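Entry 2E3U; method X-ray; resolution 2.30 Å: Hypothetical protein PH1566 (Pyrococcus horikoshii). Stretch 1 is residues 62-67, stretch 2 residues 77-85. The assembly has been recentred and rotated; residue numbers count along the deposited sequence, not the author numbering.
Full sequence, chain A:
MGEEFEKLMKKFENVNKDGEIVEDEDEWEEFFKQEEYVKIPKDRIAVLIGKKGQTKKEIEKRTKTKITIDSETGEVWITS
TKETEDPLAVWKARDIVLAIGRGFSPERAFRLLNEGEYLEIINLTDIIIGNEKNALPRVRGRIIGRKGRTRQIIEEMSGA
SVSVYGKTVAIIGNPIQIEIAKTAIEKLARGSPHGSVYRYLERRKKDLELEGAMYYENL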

# COMPACT_ATOMS: atom_id res chain seq x y z
N ARG A 62 -4.16 -17.10 4.31
CA ARG A 62 -3.46 -16.37 5.37
C ARG A 62 -4.35 -15.53 6.30
O ARG A 62 -3.97 -15.25 7.44
CB ARG A 62 -2.35 -15.52 4.76
CG ARG A 62 -1.31 -16.31 3.96
CD ARG A 62 0.00 -15.55 3.98
NE ARG A 62 0.87 -15.90 2.87
CZ ARG A 62 2.11 -15.44 2.70
NH1 ARG A 62 2.81 -15.84 1.63
NH2 ARG A 62 2.64 -14.60 3.60
N THR A 63 -5.52 -15.13 5.82
CA THR A 63 -6.45 -14.31 6.61
C THR A 63 -7.71 -15.07 7.04
O THR A 63 -8.39 -14.66 7.99
CB THR A 63 -6.87 -13.05 5.82
OG1 THR A 63 -7.53 -13.43 4.60
CG2 THR A 63 -5.64 -12.16 5.51
N LYS A 64 -8.00 -16.17 6.35
CA LYS A 64 -9.17 -17.01 6.62
C LYS A 64 -10.44 -16.27 6.26
O LYS A 64 -11.44 -16.27 7.00
CB LYS A 64 -9.17 -17.57 8.05
CG LYS A 64 -7.92 -18.41 8.42
CD LYS A 64 -8.01 -18.99 9.83
CE LYS A 64 -6.61 -19.14 10.48
NZ LYS A 64 -6.15 -17.84 11.14
N THR A 65 -10.38 -15.63 5.09
CA THR A 65 -11.50 -14.88 4.55
C THR A 65 -11.80 -15.37 3.13
O THR A 65 -11.03 -16.12 2.52
CB THR A 65 -11.19 -13.36 4.50
OG1 THR A 65 -10.02 -13.14 3.69
CG2 THR A 65 -11.04 -12.79 5.95
N LYS A 66 -12.91 -14.92 2.61
CA LYS A 66 -13.28 -15.25 1.25
C LYS A 66 -13.17 -13.92 0.55
O LYS A 66 -13.70 -12.92 1.02
CB LYS A 66 -14.70 -15.82 1.19
CG LYS A 66 -15.29 -15.95 -0.22
CD LYS A 66 -16.81 -16.03 -0.19
CE LYS A 66 -17.35 -17.19 0.66
NZ LYS A 66 -16.99 -18.52 0.08
N ILE A 67 -12.45 -13.91 -0.56
CA ILE A 67 -12.34 -12.76 -1.46
C ILE A 67 -13.13 -13.03 -2.73
O ILE A 67 -12.98 -14.08 -3.36
CB ILE A 67 -10.82 -12.45 -1.71
CG1 ILE A 67 -10.23 -11.97 -0.36
CG2 ILE A 67 -10.64 -11.46 -2.85
CD1 ILE A 67 -8.76 -12.14 -0.23
N TRP A 77 -15.06 -7.90 -2.77
CA TRP A 77 -15.72 -8.17 -1.51
C TRP A 77 -14.85 -9.07 -0.62
O TRP A 77 -14.46 -10.16 -1.02
CB TRP A 77 -17.10 -8.83 -1.75
CG TRP A 77 -18.08 -7.96 -2.44
CD1 TRP A 77 -19.05 -7.21 -1.85
CD2 TRP A 77 -18.23 -7.74 -3.88
NE1 TRP A 77 -19.76 -6.53 -2.80
CE2 TRP A 77 -19.30 -6.84 -4.05
CE3 TRP A 77 -17.56 -8.23 -5.02
CZ2 TRP A 77 -19.72 -6.38 -5.32
CZ3 TRP A 77 -17.99 -7.79 -6.29
CH2 TRP A 77 -19.06 -6.88 -6.43
N ILE A 78 -14.58 -8.63 0.60
CA ILE A 78 -13.85 -9.42 1.56
C ILE A 78 -14.82 -9.85 2.64
O ILE A 78 -15.35 -9.02 3.37
CB ILE A 78 -12.62 -8.68 2.15
CG1 ILE A 78 -11.66 -8.22 1.05
CG2 ILE A 78 -11.88 -9.60 3.16
CD1 ILE A 78 -11.94 -6.78 0.45
N THR A 79 -15.07 -11.15 2.72
CA THR A 79 -16.08 -11.66 3.64
C THR A 79 -15.50 -12.65 4.66
O THR A 79 -14.57 -13.41 4.37
CB THR A 79 -17.33 -12.26 2.91
OG1 THR A 79 -16.90 -13.23 1.96
CG2 THR A 79 -18.08 -11.22 2.13
N SER A 80 -16.05 -12.63 5.87
CA SER A 80 -15.53 -13.52 6.88
C SER A 80 -16.14 -14.91 6.66
O SER A 80 -17.15 -15.02 5.99
CB SER A 80 -15.83 -12.98 8.28
OG SER A 80 -17.21 -13.02 8.51
N THR A 81 -15.50 -15.94 7.19
CA THR A 81 -15.98 -17.32 7.16
C THR A 81 -16.04 -17.83 8.63
O THR A 81 -15.72 -17.09 9.57
CB THR A 81 -15.06 -18.22 6.34
OG1 THR A 81 -13.82 -18.39 7.03
CG2 THR A 81 -14.76 -17.62 4.97
N LYS A 82 -16.42 -19.09 8.83
CA LYS A 82 -16.36 -19.65 10.18
C LYS A 82 -14.93 -19.69 10.76
O LYS A 82 -14.77 -19.68 11.98
CB LYS A 82 -17.06 -21.03 10.27
CG LYS A 82 -16.55 -22.11 9.32
CD LYS A 82 -17.40 -23.40 9.42
CE LYS A 82 -17.67 -23.99 8.05
NZ LYS A 82 -16.50 -24.74 7.48
N GLU A 83 -13.92 -19.72 9.89
CA GLU A 83 -12.52 -19.75 10.30
C GLU A 83 -11.93 -18.38 10.67
O GLU A 83 -10.83 -18.32 11.22
CB GLU A 83 -11.65 -20.39 9.21
CG GLU A 83 -11.50 -21.92 9.32
CD GLU A 83 -10.66 -22.54 8.18
OE1 GLU A 83 -10.13 -23.66 8.39
OE2 GLU A 83 -10.53 -21.93 7.07
N THR A 84 -12.62 -17.28 10.36
CA THR A 84 -12.04 -15.95 10.56
C THR A 84 -11.76 -15.73 12.04
O THR A 84 -12.66 -15.88 12.88
CB THR A 84 -12.94 -14.81 9.98
OG1 THR A 84 -13.30 -15.15 8.64
CG2 THR A 84 -12.18 -13.41 9.97
N GLU A 85 -10.51 -15.39 12.38
CA GLU A 85 -10.15 -15.13 13.79
C GLU A 85 -11.03 -14.06 14.43
O GLU A 85 -11.63 -14.28 15.49
CB GLU A 85 -8.68 -14.74 13.91
CG GLU A 85 -8.25 -14.42 15.36
CD GLU A 85 -6.75 -14.28 15.54
OE1 GLU A 85 -6.33 -14.26 16.72
OE2 GLU A 85 -5.98 -14.21 14.55
O HOH W 1 -8.66 -15.13 10.58
O HOH W 2 -16.20 -12.25 -0.36

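How does the first part of stretch 2, Trp 77 and Ile 78, meet its neighbour? It runs as a strand antiparallel to the strand of stretch 1, with 157° between their directions. The indole of Trp 77 leads away, so its contribution comes from the backbone: O of Trp 77 lies 3.4 Å from CA of Ile 67 in a CA-H...O contact. CA of Ile 78 lies 3.5 Å from O of Lys 66. Ile 67 and Ile 78 form a non-hydrogen-bonded pair with side chains on the same face of the sheet, and CG1 of Ile 67 comes within 4.3 Å of CG1 of Ile 78. Both residues are buried, and branched aliphatic side chains suit that apolar face.

What locks the register of the two strands? Thr 79 pairs with Lys 66 through two nearly straight hydrogen bonds: N of Lys 66 donates to O of Thr 79 at 2.9 Å, and N of Thr 79 donates to O of Lys 66 at 2.8 Å. Their side chains leave on the face opposite the two isoleucines. There OG1 of Thr 79 sits 3.5 Å from CB of Lys 66, while the end of the exposed lysine leads away. A water adds a second link, donating to O of Lys 66 and to O of Trp 77 and lying 2.6 Å from OG1 of Thr 79.

How does the contact continue once Ser 80 points its side chain away? Thr 81 begins a type I turn that ends at Thr 84, closed by a 3.2 Å hydrogen bond from N of Thr 84 to O of Thr 81. Thr 81 points toward stretch 1, where OG1 of Thr 81 donates to O of Lys 64 at 3.2 Å and also accepts from N of Glu 83 at 3.2 Å. Lys 82 points away from stretch 1, but Glu 83 points toward it, and CD of Lys 64 packs 3.2 Å from O of Glu 83.

Why does a threonine suit the end of the turn? OG1 of Thr 84 donates to O of Lys 64 at 2.7 Å and accepts from N of Thr 81 at 2.8 Å, so one hydroxyl braces the turn and ties it to the positive-phi residue after the helix. CG2 of Thr 84 lies 4.2 Å from CG2 of buried Thr 65. Beyond it, a water accepts from N of Glu 85 and donates to O of Thr 63, both at 2.6 Å, extending the link to the helix end.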